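Local coordinates for BluB-like flavoprotein (Clostridium difficile 630, PDB 3EO8), which binds flavin mononucleotide and probably works as an oxidoreductase of the nitroreductase family, at residues 157-170 with 189-201. Residues are numbered along the deposited sequence; the frame is centred on the assembly and turned at random.
Sequences GYGSCWLTSQNYAA and FLGAMLALGVPED. With FMN (flavin mononucleotide), chain G.
Y158 meets V198 and G197 at the start of strand 159-163 and the far end of strand 189-197: its CD1 packs 3.7 Å from V198 CG2, and the G197 carbonyl oxygen lies at the ring edge, in plane. Three hydrogen-bonded pairs follow, G159 with G197, C161 with A195 and L163 with M193, each joined by two backbone bonds. With 159° between the strand directions, the pairing is plainly antiparallel. S160 and W162 share one face of the sheet with L194 and L196, and L196 CD1 comes within 4.1 Å of S160 CB. C161 and L163 emerge on the other face with M193 and A195. With its CG anti to the backbone N (chi1 -165°), W162 turns its indole to the flavin, whose methyl C8M stands 3.8 Å above the ring plane, over the centre; its NE1 bonds to Q140 of the second subunit. Past the strand, T164 N donates to FMN N5 at 3.2 Å and S165 N to FMN O4 at 3.0 Å. The side chain of Q166, bent at its second torsion, passes that of M193 heading the opposite way, its NE2 3.5 Å from the selenomethionine CG. That NE2 also reaches L163 O from above the carbonyl plane, adding a second donor to the one from M193 N. N167 ND2 bonds to G191 O, likewise from above the carbonyl plane (55° out of it), and this oxygen is shared with Q140 of the second subunit. Strand 159-163, outermost of the four-stranded antiparallel sheet, and the type I turn T164-N167 line the FMN pocket, as in the nitroreductase family, beside the second subunit.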
ATOM      1  N   GLY A 157     -17.122 -10.902 -10.696  1.00 24.49           N
ATOM      2  CA  GLY A 157     -17.722 -10.451 -11.949  1.00 24.91           C
ATOM      3  C   GLY A 157     -17.819  -8.948 -12.112  1.00 25.77           C
ATOM      4  O   GLY A 157     -18.527  -8.453 -12.994  1.00 26.02           O
ATOM      5  N   TYR A 158     -17.092  -8.232 -11.276  1.00 24.74           N
ATOM      6  CA  TYR A 158     -17.120  -6.786 -11.283  1.00 25.42           C
ATOM      7  C   TYR A 158     -15.727  -6.260 -11.585  1.00 25.39           C
ATOM      8  O   TYR A 158     -14.851  -7.004 -11.989  1.00 25.36           O
ATOM      9  CB  TYR A 158     -17.593  -6.282  -9.926  1.00 26.08           C
ATOM     10  CG  TYR A 158     -18.898  -6.856  -9.436  1.00 25.71           C
ATOM     11  CD1 TYR A 158     -20.126  -6.360  -9.889  1.00 26.60           C
ATOM     12  CD2 TYR A 158     -18.912  -7.860  -8.476  1.00 27.48           C
ATOM     13  CE1 TYR A 158     -21.316  -6.881  -9.425  1.00 26.01           C
ATOM     14  CE2 TYR A 158     -20.085  -8.387  -8.013  1.00 26.31           C
ATOM     15  CZ  TYR A 158     -21.287  -7.887  -8.467  1.00 26.49           C
ATOM     16  OH  TYR A 158     -22.460  -8.399  -7.951  1.00 27.96           O
ATOM     17  N   GLY A 159     -15.537  -4.953 -11.420  1.00 24.51           N
ATOM     18  CA  GLY A 159     -14.236  -4.342 -11.579  1.00 24.47           C
ATOM     19  C   GLY A 159     -14.299  -2.975 -10.955  1.00 23.92           C
ATOM     20  O   GLY A 159     -15.371  -2.520 -10.565  1.00 24.25           O
ATOM     21  N   SER A 160     -13.155  -2.302 -10.854  1.00 24.54           N
ATOM     22  CA  SER A 160     -13.108  -1.069 -10.120  1.00 24.13           C
ATOM     23  C   SER A 160     -11.929  -0.202 -10.563  1.00 24.19           C
ATOM     24  O   SER A 160     -11.026  -0.651 -11.272  1.00 24.80           O
ATOM     25  CB  SER A 160     -12.973  -1.386  -8.603  1.00 25.03           C
ATOM     26  OG  SER A 160     -11.681  -1.916  -8.283  1.00 25.41           O
ATOM     27  N   CYS A 161     -11.939   1.035 -10.108  1.00 24.66           N
ATOM     28  CA  CYS A 161     -10.780   1.889 -10.217  1.00 23.98           C
ATOM     29  C   CYS A 161     -10.559   2.413  -8.842  1.00 24.80           C
ATOM     30  O   CYS A 161     -11.501   2.780  -8.152  1.00 23.96           O
ATOM     31  CB  CYS A 161     -10.998   3.053 -11.180  1.00 23.89           C
ATOM     32  SG  CYS A 161      -9.519   4.065 -11.580  1.00 25.86           S
ATOM     33  N   TRP A 162      -9.289   2.444  -8.481  1.00 24.63           N
ATOM     34  CA  TRP A 162      -8.775   2.999  -7.238  1.00 25.33           C
ATOM     35  C   TRP A 162      -8.512   4.484  -7.452  1.00 26.06           C
ATOM     36  O   TRP A 162      -7.961   4.845  -8.472  1.00 26.43           O
ATOM     37  CB  TRP A 162      -7.471   2.261  -7.012  1.00 25.07           C
ATOM     38  CG  TRP A 162      -6.792   2.282  -5.678  1.00 25.34           C
ATOM     39  CD1 TRP A 162      -6.705   3.308  -4.780  1.00 24.50           C
ATOM     40  CD2 TRP A 162      -5.953   1.245  -5.186  1.00 23.85           C
ATOM     41  NE1 TRP A 162      -5.923   2.923  -3.721  1.00 25.07           N
ATOM     42  CE2 TRP A 162      -5.442   1.663  -3.953  1.00 23.44           C
ATOM     43  CE3 TRP A 162      -5.625  -0.029  -5.655  1.00 24.14           C
ATOM     44  CZ2 TRP A 162      -4.602   0.858  -3.179  1.00 25.09           C
ATOM     45  CZ3 TRP A 162      -4.802  -0.837  -4.879  1.00 23.94           C
ATOM     46  CH2 TRP A 162      -4.289  -0.376  -3.657  1.00 25.13           C
ATOM     47  N   LEU A 163      -8.939   5.340  -6.528  1.00 25.37           N
ATOM     48  CA  LEU A 163      -8.718   6.777  -6.658  1.00 25.47           C
ATOM     49  C   LEU A 163      -8.091   7.394  -5.444  1.00 24.65           C
ATOM     50  O   LEU A 163      -8.556   7.216  -4.326  1.00 24.88           O
ATOM     51  CB  LEU A 163     -10.028   7.501  -6.919  1.00 26.41           C
ATOM     52  CG  LEU A 163     -10.784   7.155  -8.224  1.00 25.10           C
ATOM     53  CD1 LEU A 163     -11.714   5.947  -8.114  1.00 28.17           C
ATOM     54  CD2 LEU A 163     -11.563   8.401  -8.719  1.00 26.03           C
ATOM     55  N   THR A 164      -7.062   8.190  -5.671  1.00 25.05           N
ATOM     56  CA  THR A 164      -6.569   9.095  -4.630  1.00 24.31           C
ATOM     57  C   THR A 164      -6.517  10.527  -5.139  1.00 23.77           C
ATOM     58  O   THR A 164      -6.163  11.443  -4.383  1.00 25.31           O
ATOM     59  CB  THR A 164      -5.197   8.660  -4.064  1.00 24.75           C
ATOM     60  OG1 THR A 164      -4.237   8.533  -5.112  1.00 24.74           O
ATOM     61  CG2 THR A 164      -5.333   7.350  -3.267  1.00 24.00           C
ATOM     62  N   SER A 165      -6.884  10.761  -6.395  1.00 23.19           N
ATOM     63  CA  SER A 165      -6.721  12.094  -6.995  1.00 23.16           C
ATOM     64  C   SER A 165      -7.677  13.125  -6.388  1.00 23.38           C
ATOM     65  O   SER A 165      -7.482  14.302  -6.551  1.00 23.94           O
ATOM     66  CB  SER A 165      -6.893  12.070  -8.518  1.00 24.15           C
ATOM     67  OG  SER A 165      -8.161  11.604  -8.896  1.00 22.57           O
ATOM     68  N   GLN A 166      -8.712  12.674  -5.695  1.00 23.27           N
ATOM     69  CA  GLN A 166      -9.626  13.593  -5.025  1.00 23.02           C
ATOM     70  C   GLN A 166      -9.079  14.213  -3.739  1.00 23.88           C
ATOM     71  O   GLN A 166      -9.738  15.075  -3.159  1.00 24.58           O
ATOM     72  CB  GLN A 166     -10.932  12.856  -4.686  1.00 23.56           C
ATOM     73  CG  GLN A 166     -10.843  11.856  -3.542  1.00 24.22           C
ATOM     74  CD  GLN A 166     -10.106  10.570  -3.892  1.00 21.87           C
ATOM     75  OE1 GLN A 166     -10.004  10.200  -5.065  1.00 25.47           O
ATOM     76  NE2 GLN A 166      -9.608   9.854  -2.862  1.00 23.08           N
ATOM     77  N   ASN A 167      -7.932  13.753  -3.255  1.00 24.20           N
ATOM     78  CA  ASN A 167      -7.589  13.966  -1.845  1.00 23.69           C
ATOM     79  C   ASN A 167      -7.169  15.384  -1.474  1.00 23.57           C
ATOM     80  O   ASN A 167      -7.144  15.695  -0.291  1.00 22.90           O
ATOM     81  CB  ASN A 167      -6.550  12.948  -1.336  1.00 24.76           C
ATOM     82  CG  ASN A 167      -7.137  11.544  -1.123  1.00 25.46           C
ATOM     83  OD1 ASN A 167      -8.336  11.359  -0.972  1.00 26.34           O
ATOM     84  ND2 ASN A 167      -6.268  10.557  -1.117  1.00 26.80           N
ATOM     85  N   TYR A 168      -6.919  16.255  -2.444  1.00 23.38           N
ATOM     86  CA  TYR A 168      -6.810  17.691  -2.144  1.00 23.30           C
ATOM     87  C   TYR A 168      -8.145  18.227  -1.556  1.00 23.24           C
ATOM     88  O   TYR A 168      -8.156  19.307  -0.949  1.00 22.60           O
ATOM     89  CB  TYR A 168      -6.351  18.558  -3.348  1.00 24.13           C
ATOM     90  CG  TYR A 168      -7.196  18.423  -4.592  1.00 24.63           C
ATOM     91  CD1 TYR A 168      -8.452  19.012  -4.679  1.00 26.01           C
ATOM     92  CD2 TYR A 168      -6.753  17.679  -5.680  1.00 25.04           C
ATOM     93  CE1 TYR A 168      -9.235  18.863  -5.794  1.00 26.75           C
ATOM     94  CE2 TYR A 168      -7.523  17.549  -6.807  1.00 26.12           C
ATOM     95  CZ  TYR A 168      -8.775  18.116  -6.859  1.00 25.28           C
ATOM     96  OH  TYR A 168      -9.559  17.972  -7.991  1.00 24.69           O
ATOM     97  N   ALA A 169      -9.230  17.471  -1.730  1.00 22.75           N
ATOM     98  CA  ALA A 169     -10.548  17.805  -1.167  1.00 23.72           C
ATOM     99  C   ALA A 169     -11.048  16.796  -0.113  1.00 23.49           C
ATOM    100  O   ALA A 169     -12.232  16.758   0.203  1.00 24.09           O
ATOM    101  CB  ALA A 169     -11.584  17.898  -2.281  1.00 24.00           C
ATOM    102  N   ALA A 170     -10.149  16.010   0.439  1.00 24.06           N
ATOM    103  CA  ALA A 170     -10.521  14.964   1.397  1.00 23.79           C
ATOM    104  C   ALA A 170     -11.302  15.507   2.592  1.00 23.95           C
ATOM    105  O   ALA A 170     -12.314  14.907   3.003  1.00 24.57           O
ATOM    106  CB  ALA A 170      -9.280  14.190   1.854  1.00 22.68           C
ATOM    107  N   PHE A 189      -9.398   9.153   8.412  1.00 24.58           N
ATOM    108  CA  PHE A 189      -9.498  10.142   7.355  1.00 24.85           C
ATOM    109  C   PHE A 189      -9.580   9.381   6.028  1.00 24.38           C
ATOM    110  O   PHE A 189      -9.253   8.185   5.951  1.00 24.27           O
ATOM    111  CB  PHE A 189      -8.303  11.115   7.395  1.00 25.07           C
ATOM    112  CG  PHE A 189      -6.936  10.438   7.496  1.00 24.96           C
ATOM    113  CD1 PHE A 189      -6.236  10.039   6.356  1.00 24.17           C
ATOM    114  CD2 PHE A 189      -6.346  10.209   8.732  1.00 26.20           C
ATOM    115  CE1 PHE A 189      -4.986   9.410   6.478  1.00 24.32           C
ATOM    116  CE2 PHE A 189      -5.107   9.604   8.848  1.00 24.56           C
ATOM    117  CZ  PHE A 189      -4.425   9.192   7.719  1.00 24.34           C
ATOM    118  N   LEU A 190     -10.046  10.069   4.990  1.00 24.20           N
ATOM    119  CA  LEU A 190     -10.204   9.445   3.681  1.00 23.64           C
ATOM    120  C   LEU A 190      -8.837   9.046   3.146  1.00 23.87           C
ATOM    121  O   LEU A 190      -7.920   9.867   3.082  1.00 23.94           O
ATOM    122  CB  LEU A 190     -10.905  10.395   2.734  1.00 23.88           C
ATOM    123  CG  LEU A 190     -11.228   9.803   1.385  1.00 23.84           C
ATOM    124  CD1 LEU A 190     -12.277   8.726   1.512  1.00 22.12           C
ATOM    125  CD2 LEU A 190     -11.628  10.924   0.427  1.00 24.08           C
ATOM    126  N   GLY A 191      -8.664   7.773   2.824  1.00 22.83           N
ATOM    127  CA  GLY A 191      -7.419   7.324   2.204  1.00 23.78           C
ATOM    128  C   GLY A 191      -7.503   7.219   0.685  1.00 24.21           C
ATOM    129  O   GLY A 191      -6.583   7.607  -0.038  1.00 25.38           O
ATOM    130  N   ALA A 192      -8.602   6.645   0.209  1.00 24.04           N
ATOM    131  CA  ALA A 192      -8.788   6.371  -1.202  1.00 24.51           C
ATOM    132  C   ALA A 192     -10.294   6.218  -1.451  1.00 24.64           C
ATOM    133  O   ALA A 192     -11.054   6.068  -0.484  1.00 24.23           O
ATOM    134  CB  ALA A 192      -8.031   5.100  -1.611  1.00 25.22           C
HETATM  135  N   MSE A 193     -10.719   6.307  -2.717  1.00 23.75           N
HETATM  136  CA  MSE A 193     -12.028   5.824  -3.128  1.00 23.51           C
HETATM  137  C   MSE A 193     -11.875   4.724  -4.147  1.00 24.00           C
HETATM  138  O   MSE A 193     -10.815   4.545  -4.772  1.00 22.63           O
HETATM  139  CB  MSE A 193     -12.922   6.927  -3.706  1.00 23.76           C
HETATM  140  CG  MSE A 193     -12.743   8.279  -3.042  1.00 25.05           C
HETATM  141 SE   MSE A 193     -14.060   9.614  -3.493  0.75 21.96          SE
HETATM  142  CE  MSE A 193     -13.635   9.979  -5.327  1.00 22.69           C
ATOM    143  N   LEU A 194     -12.935   3.932  -4.262  1.00 24.41           N
ATOM    144  CA  LEU A 194     -13.060   2.930  -5.306  1.00 24.72           C
ATOM    145  C   LEU A 194     -14.355   3.176  -6.074  1.00 25.07           C
ATOM    146  O   LEU A 194     -15.451   3.296  -5.457  1.00 25.28           O
ATOM    147  CB  LEU A 194     -13.112   1.552  -4.705  1.00 25.33           C
ATOM    148  CG  LEU A 194     -11.839   1.028  -4.082  1.00 26.59           C
ATOM    149  CD1 LEU A 194     -12.147  -0.093  -3.055  1.00 25.74           C
ATOM    150  CD2 LEU A 194     -10.972   0.536  -5.202  1.00 26.01           C
ATOM    151  N   ALA A 195     -14.240   3.267  -7.400  1.00 25.26           N
ATOM    152  CA  ALA A 195     -15.418   3.252  -8.279  1.00 25.08           C
ATOM    153  C   ALA A 195     -15.653   1.792  -8.642  1.00 24.92           C
ATOM    154  O   ALA A 195     -14.754   1.141  -9.182  1.00 25.38           O
ATOM    155  CB  ALA A 195     -15.192   4.095  -9.569  1.00 24.92           C
ATOM    156  N   LEU A 196     -16.856   1.292  -8.366  1.00 24.86           N
ATOM    157  CA  LEU A 196     -17.138  -0.134  -8.412  1.00 23.89           C
ATOM    158  C   LEU A 196     -18.404  -0.440  -9.189  1.00 23.79           C
ATOM    159  O   LEU A 196     -19.454   0.141  -8.935  1.00 24.41           O
ATOM    160  CB  LEU A 196     -17.289  -0.671  -6.974  1.00 24.27           C
ATOM    161  CG  LEU A 196     -17.602  -2.156  -6.757  1.00 24.31           C
ATOM    162  CD1 LEU A 196     -16.457  -3.088  -7.286  1.00 24.78           C
ATOM    163  CD2 LEU A 196     -17.921  -2.408  -5.236  1.00 24.21           C
ATOM    164  N   GLY A 197     -18.304  -1.399 -10.101  1.00 23.60           N
ATOM    165  CA  GLY A 197     -19.428  -1.799 -10.954  1.00 24.20           C
ATOM    166  C   GLY A 197     -19.112  -2.976 -11.851  1.00 24.59           C
ATOM    167  O   GLY A 197     -18.056  -3.592 -11.755  1.00 24.14           O
ATOM    168  N   VAL A 198     -20.050  -3.309 -12.727  1.00 24.70           N
ATOM    169  CA  VAL A 198     -19.784  -4.288 -13.751  1.00 25.35           C
ATOM    170  C   VAL A 198     -19.103  -3.527 -14.863  1.00 25.83           C
ATOM    171  O   VAL A 198     -19.658  -2.549 -15.373  1.00 25.66           O
ATOM    172  CB  VAL A 198     -21.060  -4.929 -14.293  1.00 25.12           C
ATOM    173  CG1 VAL A 198     -20.703  -5.845 -15.455  1.00 26.40           C
ATOM    174  CG2 VAL A 198     -21.819  -5.679 -13.160  1.00 24.74           C
ATOM    175  N   PRO A 199     -17.873  -3.933 -15.218  1.00 26.81           N
ATOM    176  CA  PRO A 199     -17.083  -3.152 -16.181  1.00 26.59           C
ATOM    177  C   PRO A 199     -17.619  -3.190 -17.600  1.00 26.69           C
ATOM    178  O   PRO A 199     -18.145  -4.222 -18.030  1.00 24.01           O
ATOM    179  CB  PRO A 199     -15.697  -3.823 -16.122  1.00 27.11           C
ATOM    180  CG  PRO A 199     -15.959  -5.187 -15.659  1.00 28.76           C
ATOM    181  CD  PRO A 199     -17.141  -5.116 -14.734  1.00 27.17           C
ATOM    182  N   GLU A 200     -17.496  -2.073 -18.312  1.00 26.80           N
ATOM    183  CA  GLU A 200     -17.659  -2.052 -19.766  1.00 27.84           C
ATOM    184  C   GLU A 200     -16.612  -2.908 -20.450  1.00 28.42           C
ATOM    185  O   GLU A 200     -15.553  -3.208 -19.896  1.00 28.48           O
ATOM    186  CB  GLU A 200     -17.502  -0.647 -20.362  1.00 28.31           C
ATOM    187  CG  GLU A 200     -18.739   0.123 -20.560  1.00 30.66           C
ATOM    188  CD  GLU A 200     -19.849  -0.614 -21.313  1.00 31.71           C
ATOM    189  OE1 GLU A 200     -19.600  -1.621 -22.015  1.00 33.00           O
ATOM    190  OE2 GLU A 200     -20.994  -0.138 -21.196  1.00 37.03           O
ATOM    191  N   ASP A 201     -16.918  -3.267 -21.684  1.00 29.53           N
ATOM    192  CA  ASP A 201     -15.980  -3.960 -22.530  1.00 30.37           C
ATOM    193  C   ASP A 201     -14.903  -3.014 -23.111  1.00 31.00           C
ATOM    194  O   ASP A 201     -15.019  -1.784 -23.016  1.00 31.13           O
ATOM    195  CB  ASP A 201     -16.758  -4.729 -23.626  1.00 30.86           C
ATOM    196  CG  ASP A 201     -17.614  -5.871 -23.025  1.00 31.86           C
ATOM    197  OD1 ASP A 201     -17.007  -6.766 -22.410  1.00 35.49           O
ATOM    198  OD2 ASP A 201     -18.865  -5.857 -23.129  1.00 32.54           O
TER
HETATM  199  N1  FMN G 500      -6.793   6.150 -11.578  1.00 25.47           N
HETATM  200  C2  FMN G 500      -7.605   7.236 -11.806  1.00 27.29           C
HETATM  201  O2  FMN G 500      -8.225   7.385 -12.868  1.00 26.92           O
HETATM  202  N3  FMN G 500      -7.755   8.184 -10.832  1.00 25.11           N
HETATM  203  C4  FMN G 500      -7.084   8.132  -9.646  1.00 26.88           C
HETATM  204  O4  FMN G 500      -7.279   9.021  -8.786  1.00 26.19           O
HETATM  205  C4A FMN G 500      -6.261   7.038  -9.406  1.00 27.66           C
HETATM  206  N5  FMN G 500      -5.596   6.930  -8.200  1.00 26.95           N
HETATM  207  C5A FMN G 500      -4.808   5.829  -7.938  1.00 25.67           C
HETATM  208  C6  FMN G 500      -4.188   5.744  -6.705  1.00 26.29           C
HETATM  209  C7  FMN G 500      -3.402   4.641  -6.415  1.00 26.54           C
HETATM  210  C7M FMN G 500      -3.092   4.399  -4.975  1.00 24.95           C
HETATM  211  C8  FMN G 500      -3.269   3.617  -7.359  1.00 26.78           C
HETATM  212  C8M FMN G 500      -2.767   2.270  -6.920  1.00 26.89           C
HETATM  213  C9  FMN G 500      -3.904   3.713  -8.587  1.00 26.21           C
HETATM  214  C9A FMN G 500      -4.687   4.815  -8.890  1.00 25.70           C
HETATM  215  N10 FMN G 500      -5.313   4.960 -10.128  1.00 26.16           N
HETATM  216  C10 FMN G 500      -6.142   6.039 -10.362  1.00 26.98           C
HETATM  217  C1' FMN G 500      -5.142   3.949 -11.231  1.00 24.81           C
HETATM  218  C2' FMN G 500      -3.827   4.108 -11.992  1.00 24.46           C
HETATM  219  O2' FMN G 500      -3.899   5.222 -12.875  1.00 25.16           O
HETATM  220  C3' FMN G 500      -3.572   2.838 -12.791  1.00 24.53           C
HETATM  221  O3' FMN G 500      -3.431   1.753 -11.881  1.00 24.73           O
HETATM  222  C4' FMN G 500      -2.376   2.883 -13.738  1.00 23.26           C
HETATM  223  O4' FMN G 500      -2.541   3.881 -14.730  1.00 23.43           O
HETATM  224  C5' FMN G 500      -2.226   1.510 -14.407  1.00 25.31           C
HETATM  225  O5' FMN G 500      -3.386   1.244 -15.173  1.00 23.81           O
HETATM  226  P   FMN G 500      -4.152  -0.169 -14.965  1.00 23.62           P
HETATM  227  O1P FMN G 500      -5.329  -0.229 -15.894  1.00 24.57           O
HETATM  228  O2P FMN G 500      -4.605  -0.161 -13.514  1.00 26.02           O
HETATM  229  O3P FMN G 500      -3.222  -1.357 -15.168  1.00 24.47           O